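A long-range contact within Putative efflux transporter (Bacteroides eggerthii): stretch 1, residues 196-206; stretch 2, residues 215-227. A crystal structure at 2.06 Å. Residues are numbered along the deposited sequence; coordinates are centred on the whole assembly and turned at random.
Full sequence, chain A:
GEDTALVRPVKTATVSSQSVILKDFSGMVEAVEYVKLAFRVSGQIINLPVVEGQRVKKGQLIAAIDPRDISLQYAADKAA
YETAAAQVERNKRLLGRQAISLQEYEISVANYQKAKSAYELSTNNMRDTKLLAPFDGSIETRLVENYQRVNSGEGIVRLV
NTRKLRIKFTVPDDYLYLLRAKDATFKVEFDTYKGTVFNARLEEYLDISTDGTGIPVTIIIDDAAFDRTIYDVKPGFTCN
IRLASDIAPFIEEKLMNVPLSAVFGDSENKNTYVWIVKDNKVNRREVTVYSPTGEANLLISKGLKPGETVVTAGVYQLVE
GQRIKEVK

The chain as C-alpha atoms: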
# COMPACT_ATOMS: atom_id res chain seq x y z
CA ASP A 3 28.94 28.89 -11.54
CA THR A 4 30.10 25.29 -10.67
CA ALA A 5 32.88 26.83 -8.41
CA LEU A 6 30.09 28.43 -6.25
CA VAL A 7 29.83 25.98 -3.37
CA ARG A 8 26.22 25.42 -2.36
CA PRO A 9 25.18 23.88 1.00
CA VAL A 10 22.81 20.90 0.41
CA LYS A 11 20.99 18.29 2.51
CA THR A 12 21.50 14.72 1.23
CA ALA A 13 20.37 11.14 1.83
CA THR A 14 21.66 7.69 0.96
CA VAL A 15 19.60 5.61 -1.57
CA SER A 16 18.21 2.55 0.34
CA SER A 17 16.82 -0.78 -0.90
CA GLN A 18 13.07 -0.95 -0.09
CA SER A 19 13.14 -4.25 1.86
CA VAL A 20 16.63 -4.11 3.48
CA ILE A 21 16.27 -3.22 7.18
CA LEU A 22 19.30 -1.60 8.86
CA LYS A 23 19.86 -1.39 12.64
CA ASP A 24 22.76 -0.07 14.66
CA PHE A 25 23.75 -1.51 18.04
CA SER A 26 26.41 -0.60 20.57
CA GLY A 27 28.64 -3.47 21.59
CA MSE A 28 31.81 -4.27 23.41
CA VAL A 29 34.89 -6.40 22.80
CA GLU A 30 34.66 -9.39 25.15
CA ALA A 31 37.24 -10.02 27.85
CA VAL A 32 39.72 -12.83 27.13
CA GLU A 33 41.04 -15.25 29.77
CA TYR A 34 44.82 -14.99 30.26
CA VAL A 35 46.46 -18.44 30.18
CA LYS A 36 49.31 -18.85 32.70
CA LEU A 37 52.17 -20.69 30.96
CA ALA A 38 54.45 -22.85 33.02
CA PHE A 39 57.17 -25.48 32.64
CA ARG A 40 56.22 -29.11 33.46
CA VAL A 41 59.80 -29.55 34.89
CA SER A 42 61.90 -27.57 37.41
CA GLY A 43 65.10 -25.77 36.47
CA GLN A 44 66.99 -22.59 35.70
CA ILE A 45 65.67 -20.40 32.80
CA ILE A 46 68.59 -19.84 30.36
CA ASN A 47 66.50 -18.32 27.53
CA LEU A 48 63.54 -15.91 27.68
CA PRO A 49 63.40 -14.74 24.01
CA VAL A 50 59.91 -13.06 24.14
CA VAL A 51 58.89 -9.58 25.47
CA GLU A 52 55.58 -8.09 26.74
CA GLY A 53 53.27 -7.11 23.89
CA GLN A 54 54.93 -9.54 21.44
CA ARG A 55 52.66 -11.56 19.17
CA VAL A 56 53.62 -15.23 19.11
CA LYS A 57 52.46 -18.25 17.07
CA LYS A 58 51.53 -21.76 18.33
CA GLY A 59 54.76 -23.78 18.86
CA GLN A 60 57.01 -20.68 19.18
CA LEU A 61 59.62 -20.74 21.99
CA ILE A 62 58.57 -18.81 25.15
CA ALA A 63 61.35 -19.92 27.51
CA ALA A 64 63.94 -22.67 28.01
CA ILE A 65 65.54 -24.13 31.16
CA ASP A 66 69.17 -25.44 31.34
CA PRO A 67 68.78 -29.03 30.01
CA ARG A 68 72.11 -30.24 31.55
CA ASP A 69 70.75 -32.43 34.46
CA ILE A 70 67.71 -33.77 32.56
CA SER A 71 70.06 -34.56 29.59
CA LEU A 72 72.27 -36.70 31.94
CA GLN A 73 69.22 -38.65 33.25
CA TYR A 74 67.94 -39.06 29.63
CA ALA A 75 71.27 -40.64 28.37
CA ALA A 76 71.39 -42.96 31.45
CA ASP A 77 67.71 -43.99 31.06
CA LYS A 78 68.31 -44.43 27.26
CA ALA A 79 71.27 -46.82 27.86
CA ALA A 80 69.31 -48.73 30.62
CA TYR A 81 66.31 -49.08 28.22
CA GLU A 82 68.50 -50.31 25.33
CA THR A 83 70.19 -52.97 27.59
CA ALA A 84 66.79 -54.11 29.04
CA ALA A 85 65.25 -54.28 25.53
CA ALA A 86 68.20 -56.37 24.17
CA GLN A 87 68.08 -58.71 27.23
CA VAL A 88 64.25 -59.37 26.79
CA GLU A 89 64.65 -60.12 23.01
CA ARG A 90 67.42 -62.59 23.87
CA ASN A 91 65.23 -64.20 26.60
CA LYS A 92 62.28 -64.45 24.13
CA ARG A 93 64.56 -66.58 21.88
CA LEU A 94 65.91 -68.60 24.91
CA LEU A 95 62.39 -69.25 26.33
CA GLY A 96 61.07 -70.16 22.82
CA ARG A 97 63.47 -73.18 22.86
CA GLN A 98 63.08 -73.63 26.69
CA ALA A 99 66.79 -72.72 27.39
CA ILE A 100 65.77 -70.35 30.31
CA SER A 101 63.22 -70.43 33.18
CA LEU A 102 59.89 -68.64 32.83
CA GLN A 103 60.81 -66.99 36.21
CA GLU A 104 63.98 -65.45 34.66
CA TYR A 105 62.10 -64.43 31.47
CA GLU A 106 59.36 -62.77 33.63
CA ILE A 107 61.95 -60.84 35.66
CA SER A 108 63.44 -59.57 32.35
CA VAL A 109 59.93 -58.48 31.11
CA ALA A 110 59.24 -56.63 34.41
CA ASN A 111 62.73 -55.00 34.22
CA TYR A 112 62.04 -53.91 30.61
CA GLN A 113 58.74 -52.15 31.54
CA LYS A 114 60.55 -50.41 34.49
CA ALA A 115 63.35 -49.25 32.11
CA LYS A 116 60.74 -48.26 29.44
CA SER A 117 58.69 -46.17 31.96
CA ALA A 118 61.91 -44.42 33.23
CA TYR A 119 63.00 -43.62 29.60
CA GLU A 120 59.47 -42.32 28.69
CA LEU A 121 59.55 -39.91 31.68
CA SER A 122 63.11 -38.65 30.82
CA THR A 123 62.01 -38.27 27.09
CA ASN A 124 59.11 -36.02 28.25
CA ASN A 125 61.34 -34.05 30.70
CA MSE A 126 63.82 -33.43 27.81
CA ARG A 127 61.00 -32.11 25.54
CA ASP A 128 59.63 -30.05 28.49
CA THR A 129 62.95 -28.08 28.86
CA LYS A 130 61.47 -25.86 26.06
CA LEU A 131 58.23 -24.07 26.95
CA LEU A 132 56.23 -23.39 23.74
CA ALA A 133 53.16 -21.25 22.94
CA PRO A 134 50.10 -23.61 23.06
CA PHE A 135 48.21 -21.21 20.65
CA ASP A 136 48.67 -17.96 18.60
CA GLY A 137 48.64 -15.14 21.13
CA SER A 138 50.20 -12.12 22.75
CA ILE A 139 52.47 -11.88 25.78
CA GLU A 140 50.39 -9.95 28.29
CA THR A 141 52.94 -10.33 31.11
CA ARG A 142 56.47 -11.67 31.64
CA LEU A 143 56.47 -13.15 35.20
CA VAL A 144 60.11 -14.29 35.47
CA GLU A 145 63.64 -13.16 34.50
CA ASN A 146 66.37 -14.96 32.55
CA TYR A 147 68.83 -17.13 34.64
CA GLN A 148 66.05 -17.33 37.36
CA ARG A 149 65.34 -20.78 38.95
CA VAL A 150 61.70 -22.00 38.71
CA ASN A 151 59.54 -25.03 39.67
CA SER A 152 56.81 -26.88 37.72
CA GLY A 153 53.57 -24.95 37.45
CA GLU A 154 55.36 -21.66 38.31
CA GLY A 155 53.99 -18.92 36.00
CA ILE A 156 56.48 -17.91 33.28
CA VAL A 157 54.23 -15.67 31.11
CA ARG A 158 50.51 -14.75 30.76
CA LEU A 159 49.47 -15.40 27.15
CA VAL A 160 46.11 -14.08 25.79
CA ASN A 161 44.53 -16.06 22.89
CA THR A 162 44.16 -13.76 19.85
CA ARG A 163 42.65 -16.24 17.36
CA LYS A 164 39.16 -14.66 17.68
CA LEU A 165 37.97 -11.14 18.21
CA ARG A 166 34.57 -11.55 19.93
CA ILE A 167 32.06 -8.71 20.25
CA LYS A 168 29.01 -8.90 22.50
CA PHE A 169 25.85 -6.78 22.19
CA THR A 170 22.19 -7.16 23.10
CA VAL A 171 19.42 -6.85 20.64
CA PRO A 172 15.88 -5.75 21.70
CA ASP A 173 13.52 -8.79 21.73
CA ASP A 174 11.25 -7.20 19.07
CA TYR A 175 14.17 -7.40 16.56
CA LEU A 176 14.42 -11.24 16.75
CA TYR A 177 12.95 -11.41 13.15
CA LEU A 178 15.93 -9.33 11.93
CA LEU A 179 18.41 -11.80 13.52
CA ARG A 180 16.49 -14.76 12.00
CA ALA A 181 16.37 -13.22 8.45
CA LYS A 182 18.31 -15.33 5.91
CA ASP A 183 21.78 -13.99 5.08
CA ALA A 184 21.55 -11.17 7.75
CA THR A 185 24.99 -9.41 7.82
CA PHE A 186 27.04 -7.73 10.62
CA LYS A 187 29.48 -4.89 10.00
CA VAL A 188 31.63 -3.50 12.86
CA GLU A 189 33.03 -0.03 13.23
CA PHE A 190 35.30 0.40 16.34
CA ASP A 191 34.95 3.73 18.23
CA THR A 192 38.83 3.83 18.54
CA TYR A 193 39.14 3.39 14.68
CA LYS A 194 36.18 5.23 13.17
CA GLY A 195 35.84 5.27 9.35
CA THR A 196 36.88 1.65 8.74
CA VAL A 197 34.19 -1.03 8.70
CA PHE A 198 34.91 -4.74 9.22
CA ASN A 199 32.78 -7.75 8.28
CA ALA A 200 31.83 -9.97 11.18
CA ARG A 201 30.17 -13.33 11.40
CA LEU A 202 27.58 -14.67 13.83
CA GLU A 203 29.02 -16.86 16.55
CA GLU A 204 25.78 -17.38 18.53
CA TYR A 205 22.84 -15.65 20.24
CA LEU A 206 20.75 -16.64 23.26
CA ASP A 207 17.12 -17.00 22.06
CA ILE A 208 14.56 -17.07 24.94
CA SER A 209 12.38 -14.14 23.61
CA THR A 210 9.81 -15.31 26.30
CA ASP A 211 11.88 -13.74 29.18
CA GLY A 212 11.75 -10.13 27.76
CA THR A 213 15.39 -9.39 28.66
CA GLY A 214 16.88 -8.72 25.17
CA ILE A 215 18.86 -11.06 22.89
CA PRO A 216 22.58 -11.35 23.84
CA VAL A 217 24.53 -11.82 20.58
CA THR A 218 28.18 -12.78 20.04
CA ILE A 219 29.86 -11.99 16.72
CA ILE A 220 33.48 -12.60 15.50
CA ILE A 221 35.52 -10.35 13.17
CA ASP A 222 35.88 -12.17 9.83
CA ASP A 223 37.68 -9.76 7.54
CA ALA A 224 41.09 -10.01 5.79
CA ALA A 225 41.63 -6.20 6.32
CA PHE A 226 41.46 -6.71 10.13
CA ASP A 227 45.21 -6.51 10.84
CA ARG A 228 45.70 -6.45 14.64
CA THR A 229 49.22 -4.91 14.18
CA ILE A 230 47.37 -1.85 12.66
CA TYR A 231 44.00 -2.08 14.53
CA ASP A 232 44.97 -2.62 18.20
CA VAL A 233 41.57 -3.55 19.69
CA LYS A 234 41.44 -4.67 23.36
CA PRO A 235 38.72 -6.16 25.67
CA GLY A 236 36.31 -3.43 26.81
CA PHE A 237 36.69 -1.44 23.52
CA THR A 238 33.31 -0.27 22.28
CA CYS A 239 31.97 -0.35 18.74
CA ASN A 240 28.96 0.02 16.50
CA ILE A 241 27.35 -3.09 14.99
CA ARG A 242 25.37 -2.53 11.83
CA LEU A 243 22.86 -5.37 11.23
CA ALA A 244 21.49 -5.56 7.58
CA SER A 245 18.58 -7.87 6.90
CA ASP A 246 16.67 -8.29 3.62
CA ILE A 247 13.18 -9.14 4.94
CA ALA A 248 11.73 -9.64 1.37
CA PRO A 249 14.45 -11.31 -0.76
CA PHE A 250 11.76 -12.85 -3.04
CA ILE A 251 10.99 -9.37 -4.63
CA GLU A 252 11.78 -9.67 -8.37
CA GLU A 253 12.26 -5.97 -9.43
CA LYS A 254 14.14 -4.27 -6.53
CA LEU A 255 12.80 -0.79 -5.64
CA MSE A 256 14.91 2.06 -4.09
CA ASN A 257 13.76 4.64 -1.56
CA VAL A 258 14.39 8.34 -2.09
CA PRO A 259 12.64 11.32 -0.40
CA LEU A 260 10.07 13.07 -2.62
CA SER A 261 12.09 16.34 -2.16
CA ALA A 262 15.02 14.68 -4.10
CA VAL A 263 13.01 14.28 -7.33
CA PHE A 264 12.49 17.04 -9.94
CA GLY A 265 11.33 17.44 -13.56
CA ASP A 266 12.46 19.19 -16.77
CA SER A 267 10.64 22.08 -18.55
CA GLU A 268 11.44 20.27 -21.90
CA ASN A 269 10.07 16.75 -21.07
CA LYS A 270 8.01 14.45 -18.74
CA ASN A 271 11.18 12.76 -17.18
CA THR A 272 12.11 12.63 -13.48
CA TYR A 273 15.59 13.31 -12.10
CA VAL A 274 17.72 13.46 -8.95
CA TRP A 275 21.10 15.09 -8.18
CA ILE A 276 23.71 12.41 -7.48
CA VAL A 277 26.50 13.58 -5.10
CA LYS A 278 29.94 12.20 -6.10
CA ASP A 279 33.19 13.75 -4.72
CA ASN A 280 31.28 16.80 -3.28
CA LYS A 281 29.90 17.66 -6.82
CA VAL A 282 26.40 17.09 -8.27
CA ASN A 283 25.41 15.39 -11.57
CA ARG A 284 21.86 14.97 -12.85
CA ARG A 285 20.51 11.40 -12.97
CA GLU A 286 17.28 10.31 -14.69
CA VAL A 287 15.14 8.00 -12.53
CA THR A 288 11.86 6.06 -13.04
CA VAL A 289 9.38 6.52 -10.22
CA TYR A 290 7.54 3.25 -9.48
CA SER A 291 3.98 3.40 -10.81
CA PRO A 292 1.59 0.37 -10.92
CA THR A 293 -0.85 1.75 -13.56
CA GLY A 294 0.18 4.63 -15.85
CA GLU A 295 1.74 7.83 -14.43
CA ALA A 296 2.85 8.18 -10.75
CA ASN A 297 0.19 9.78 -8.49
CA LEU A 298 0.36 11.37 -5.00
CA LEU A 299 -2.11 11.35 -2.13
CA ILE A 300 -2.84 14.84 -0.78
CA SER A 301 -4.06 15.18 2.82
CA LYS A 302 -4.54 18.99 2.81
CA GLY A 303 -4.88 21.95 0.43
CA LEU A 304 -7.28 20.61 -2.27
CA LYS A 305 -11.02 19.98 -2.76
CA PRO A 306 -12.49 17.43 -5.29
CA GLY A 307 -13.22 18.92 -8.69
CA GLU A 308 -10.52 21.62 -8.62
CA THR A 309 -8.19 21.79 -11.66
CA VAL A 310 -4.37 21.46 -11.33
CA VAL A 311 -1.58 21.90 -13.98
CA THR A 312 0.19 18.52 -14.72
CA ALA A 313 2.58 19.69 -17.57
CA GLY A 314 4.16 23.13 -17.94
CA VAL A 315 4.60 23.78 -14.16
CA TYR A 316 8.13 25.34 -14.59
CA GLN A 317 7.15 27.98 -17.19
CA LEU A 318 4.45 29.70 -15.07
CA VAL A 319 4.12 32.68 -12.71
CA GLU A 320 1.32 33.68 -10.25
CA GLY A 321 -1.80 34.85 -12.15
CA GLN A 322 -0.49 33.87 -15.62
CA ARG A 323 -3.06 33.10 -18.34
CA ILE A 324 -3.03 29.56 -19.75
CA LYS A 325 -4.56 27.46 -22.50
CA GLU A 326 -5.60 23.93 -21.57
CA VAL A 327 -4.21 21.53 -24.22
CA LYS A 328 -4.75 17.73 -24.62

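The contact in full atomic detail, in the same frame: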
# COMPACT_ATOMS: atom_id res chain seq x y z
N THR A 196 36.59 2.95 9.36
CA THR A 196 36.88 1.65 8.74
C THR A 196 35.90 0.62 9.31
O THR A 196 35.73 0.47 10.53
CB THR A 196 38.37 1.26 8.81
OG1 THR A 196 38.53 -0.11 8.43
CG2 THR A 196 38.99 1.50 10.17
N VAL A 197 35.22 -0.07 8.40
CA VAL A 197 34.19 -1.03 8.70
C VAL A 197 34.71 -2.44 8.41
O VAL A 197 35.33 -2.67 7.37
CB VAL A 197 32.94 -0.65 7.86
CG1 VAL A 197 31.90 -1.76 7.82
CG2 VAL A 197 32.32 0.65 8.36
N PHE A 198 34.48 -3.37 9.35
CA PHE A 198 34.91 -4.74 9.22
C PHE A 198 33.73 -5.71 9.21
O PHE A 198 32.83 -5.59 10.03
CB PHE A 198 35.87 -5.13 10.37
CG PHE A 198 37.11 -4.28 10.45
CD1 PHE A 198 38.24 -4.59 9.70
CD2 PHE A 198 37.16 -3.18 11.32
CE1 PHE A 198 39.40 -3.80 9.81
CE2 PHE A 198 38.30 -2.39 11.40
CZ PHE A 198 39.42 -2.71 10.65
N ASN A 199 33.78 -6.70 8.32
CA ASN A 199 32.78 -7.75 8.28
C ASN A 199 32.94 -8.62 9.52
O ASN A 199 34.05 -8.84 10.02
CB ASN A 199 32.92 -8.59 7.00
CG ASN A 199 31.89 -9.70 6.89
OD1 ASN A 199 30.69 -9.47 6.66
ND2 ASN A 199 32.33 -10.93 7.16
N ALA A 200 31.83 -9.11 10.02
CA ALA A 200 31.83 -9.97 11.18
C ALA A 200 30.87 -11.09 10.93
O ALA A 200 29.94 -10.92 10.15
CB ALA A 200 31.43 -9.18 12.43
N ARG A 201 31.09 -12.23 11.56
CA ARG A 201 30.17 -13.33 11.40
C ARG A 201 29.49 -13.66 12.72
O ARG A 201 30.08 -13.47 13.79
CB ARG A 201 30.86 -14.58 10.81
CG ARG A 201 31.96 -15.17 11.68
CD ARG A 201 32.37 -16.56 11.22
NE ARG A 201 32.85 -17.35 12.36
CZ ARG A 201 34.09 -17.32 12.82
NH1 ARG A 201 35.01 -16.57 12.21
NH2 ARG A 201 34.44 -18.03 13.88
N LEU A 202 28.30 -14.24 12.65
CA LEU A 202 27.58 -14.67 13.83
C LEU A 202 28.30 -15.82 14.52
O LEU A 202 28.61 -16.81 13.86
CB LEU A 202 26.16 -15.11 13.46
CG LEU A 202 25.29 -15.60 14.61
CD1 LEU A 202 25.07 -14.46 15.67
CD2 LEU A 202 23.97 -16.11 14.10
N GLU A 203 28.49 -15.72 15.83
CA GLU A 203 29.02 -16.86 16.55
C GLU A 203 27.84 -17.59 17.17
O GLU A 203 27.73 -18.81 17.04
CB GLU A 203 30.08 -16.49 17.59
CG GLU A 203 30.59 -17.76 18.27
CD GLU A 203 31.68 -17.65 19.31
OE1 GLU A 203 31.50 -16.88 20.29
OE2 GLU A 203 32.68 -18.40 19.20
N GLU A 204 26.95 -16.84 17.84
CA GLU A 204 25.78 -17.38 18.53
C GLU A 204 24.94 -16.26 19.14
O GLU A 204 25.42 -15.16 19.30
CB GLU A 204 26.20 -18.35 19.65
CG GLU A 204 26.99 -17.64 20.74
CD GLU A 204 27.73 -18.53 21.71
OE1 GLU A 204 28.30 -19.55 21.27
OE2 GLU A 204 27.79 -18.16 22.91
N TYR A 205 23.69 -16.57 19.49
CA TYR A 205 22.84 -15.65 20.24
C TYR A 205 21.93 -16.46 21.12
O TYR A 205 21.53 -17.56 20.72
CB TYR A 205 22.08 -14.62 19.37
CG TYR A 205 21.07 -15.13 18.37
CD1 TYR A 205 19.76 -15.41 18.75
CD2 TYR A 205 21.38 -15.20 17.01
CE1 TYR A 205 18.80 -15.82 17.82
CE2 TYR A 205 20.42 -15.57 16.06
CZ TYR A 205 19.14 -15.90 16.47
OH TYR A 205 18.21 -16.29 15.53
N LEU A 206 21.64 -15.95 22.33
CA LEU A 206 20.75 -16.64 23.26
C LEU A 206 19.30 -16.26 22.92
O LEU A 206 18.91 -15.10 23.08
CB LEU A 206 21.10 -16.29 24.72
CG LEU A 206 20.33 -17.06 25.81
CD1 LEU A 206 20.62 -18.59 25.76
CD2 LEU A 206 20.64 -16.50 27.19
N ILE A 215 18.18 -9.91 23.50
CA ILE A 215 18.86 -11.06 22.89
C ILE A 215 20.37 -10.83 22.93
O ILE A 215 20.87 -10.06 22.11
CB ILE A 215 18.36 -11.33 21.44
CG1 ILE A 215 16.82 -11.44 21.39
CG2 ILE A 215 19.03 -12.60 20.82
CD1 ILE A 215 16.26 -11.03 20.05
N PRO A 216 21.11 -11.48 23.86
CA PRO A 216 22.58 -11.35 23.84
C PRO A 216 23.13 -12.08 22.60
O PRO A 216 22.75 -13.23 22.30
CB PRO A 216 23.05 -12.02 25.15
CG PRO A 216 21.79 -12.46 25.89
CD PRO A 216 20.64 -12.41 24.91
N VAL A 217 23.94 -11.35 21.83
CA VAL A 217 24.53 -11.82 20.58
C VAL A 217 26.04 -11.77 20.69
O VAL A 217 26.58 -10.78 21.17
CB VAL A 217 24.06 -10.97 19.35
CG1 VAL A 217 24.61 -11.55 18.04
CG2 VAL A 217 22.53 -10.86 19.26
N THR A 218 26.73 -12.78 20.16
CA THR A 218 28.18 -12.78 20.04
C THR A 218 28.52 -12.88 18.56
O THR A 218 27.98 -13.72 17.86
CB THR A 218 28.86 -13.87 20.88
OG1 THR A 218 28.45 -13.70 22.23
CG2 THR A 218 30.37 -13.75 20.86
N ILE A 219 29.40 -11.99 18.09
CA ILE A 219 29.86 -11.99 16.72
C ILE A 219 31.40 -12.07 16.74
O ILE A 219 32.01 -11.75 17.77
CB ILE A 219 29.34 -10.80 15.88
CG1 ILE A 219 29.78 -9.43 16.49
CG2 ILE A 219 27.81 -10.87 15.68
CD1 ILE A 219 29.51 -8.20 15.55
N ILE A 220 32.02 -12.51 15.63
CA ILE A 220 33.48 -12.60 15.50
C ILE A 220 33.91 -11.86 14.23
O ILE A 220 33.27 -12.00 13.18
CB ILE A 220 33.99 -14.06 15.53
CG1 ILE A 220 33.62 -14.74 16.85
CG2 ILE A 220 35.53 -14.14 15.31
CD1 ILE A 220 33.64 -16.24 16.77
N ILE A 221 34.97 -11.06 14.34
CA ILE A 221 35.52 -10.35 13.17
C ILE A 221 36.03 -11.39 12.18
O ILE A 221 36.76 -12.34 12.56
CB ILE A 221 36.60 -9.32 13.59
CG1 ILE A 221 36.02 -8.24 14.55
CG2 ILE A 221 37.27 -8.70 12.35
CD1 ILE A 221 35.08 -7.21 13.91
N ASP A 222 35.57 -11.27 10.93
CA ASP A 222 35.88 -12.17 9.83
C ASP A 222 36.13 -11.32 8.61
O ASP A 222 35.24 -11.14 7.76
CB ASP A 222 34.71 -13.15 9.64
CG ASP A 222 35.03 -14.32 8.74
OD1 ASP A 222 36.17 -14.37 8.22
OD2 ASP A 222 34.15 -15.19 8.57
N ASP A 223 37.30 -10.70 8.58
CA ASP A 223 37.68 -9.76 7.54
C ASP A 223 39.19 -9.76 7.37
O ASP A 223 39.92 -9.56 8.35
CB ASP A 223 37.16 -8.35 7.90
CG ASP A 223 37.11 -7.38 6.75
OD1 ASP A 223 38.11 -7.28 6.00
OD2 ASP A 223 36.09 -6.66 6.62
N ALA A 224 39.66 -9.98 6.13
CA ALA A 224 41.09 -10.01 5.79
C ALA A 224 41.80 -8.68 6.16
O ALA A 224 42.95 -8.72 6.61
CB ALA A 224 41.27 -10.30 4.30
N ALA A 225 41.09 -7.53 6.01
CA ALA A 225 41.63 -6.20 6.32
C ALA A 225 41.85 -5.98 7.83
O ALA A 225 42.55 -5.03 8.20
CB ALA A 225 40.71 -5.11 5.78
N PHE A 226 41.29 -6.85 8.69
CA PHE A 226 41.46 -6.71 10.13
C PHE A 226 42.82 -7.21 10.57
O PHE A 226 42.99 -8.37 10.95
CB PHE A 226 40.33 -7.40 10.94
CG PHE A 226 40.36 -7.00 12.40
CD1 PHE A 226 40.10 -5.69 12.79
CD2 PHE A 226 40.67 -7.93 13.38
CE1 PHE A 226 40.14 -5.31 14.13
CE2 PHE A 226 40.70 -7.56 14.73
CZ PHE A 226 40.45 -6.25 15.09
N ASP A 227 43.81 -6.31 10.46
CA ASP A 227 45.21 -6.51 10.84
C ASP A 227 45.37 -5.96 12.25
O ASP A 227 45.23 -4.75 12.46
CB ASP A 227 46.10 -5.78 9.82
CG ASP A 227 47.58 -6.14 9.82
OD1 ASP A 227 48.07 -6.65 10.86
OD2 ASP A 227 48.25 -5.88 8.80
O HOH W 1 37.13 -15.19 11.90

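The two stretches form an antiparallel β ladder, strand 215-221 running back along the strand that ends at Tyr205, with a bulge that shifts the register by one residue between Leu202 and Glu204. Together they bury 1040 Å² of surface.

Phe198 meets the turn that follows the second strand. Its ring takes the edge of Phe226 on one face, centroids 5.0 Å apart and planes at 82°, an edge-to-face pair in which Phe198 CE1 lies 3.6 Å from Phe226 CD1. Phe226 closes a type I turn that begins at Asp223, and Asp223 serves both parts: its OD1 accepts from Ala225 N at 3.0 Å inside the turn, while its OD2 accepts from Asn199 N at 2.9 Å across the contact. A carboxylate thus takes over the acceptor role of a backbone carbonyl where the ladder gives out.

Asp222 N donates to Asn199 O at 3.0 Å, and Asn199 ND2 donates to Asp222 O at 3.0 Å, so the amide side chain adds a rung of its own.

Ala200 pairs with Ile221 at a non-hydrogen-bonded site, where the CA atoms come within 4.2 Å. Its methyl packs against a longer neighbour, Ala200 CB lying 3.8 Å from Ile219 CD1.

Arg201 and Ile220 make a hydrogen-bonded pair, Arg201 N to Ile220 O at 2.7 Å and Ile220 N to Arg201 O at 2.8 Å. The guanidinium lays a face over the Ile220 side chain, with Arg201 NH2 3.5 Å from Ile220 CD1, and turns its edge to Asp222. The salt bridge there is long, 4.0 Å from Arg201 NH1 to Asp222 OD2. A water links Arg201 NH1, through a weak bond of 2.5 Å to its oxygen, to Ile221 O, 2.9 Å from the same oxygen.

At Leu202 the CA-to-CB bond points away, yet the end of the side chain comes nearer, placing Leu202 CD1 3.8 Å from Val217 CG1. The bulge follows: Thr218 O accepts from both Glu203 N at 2.9 Å and Glu204 N at 3.3 Å. Glu203, with psi at -48°, points toward the second strand, its OE2 3.4 Å from Ile220 CD1. Thr218 N then donates to Glu204 O at 2.8 Å, and regular pairing resumes.

Tyr205 sits beside Val217, with Tyr205 CB 3.8 Å from Val217 CG2, while Tyr205 CD1 reaches Ile215 CG2 at 3.6 Å. Leu206 N closes the ladder on Pro216 O at 2.9 Å; proline, lacking an amide hydrogen, contributes its carbonyl.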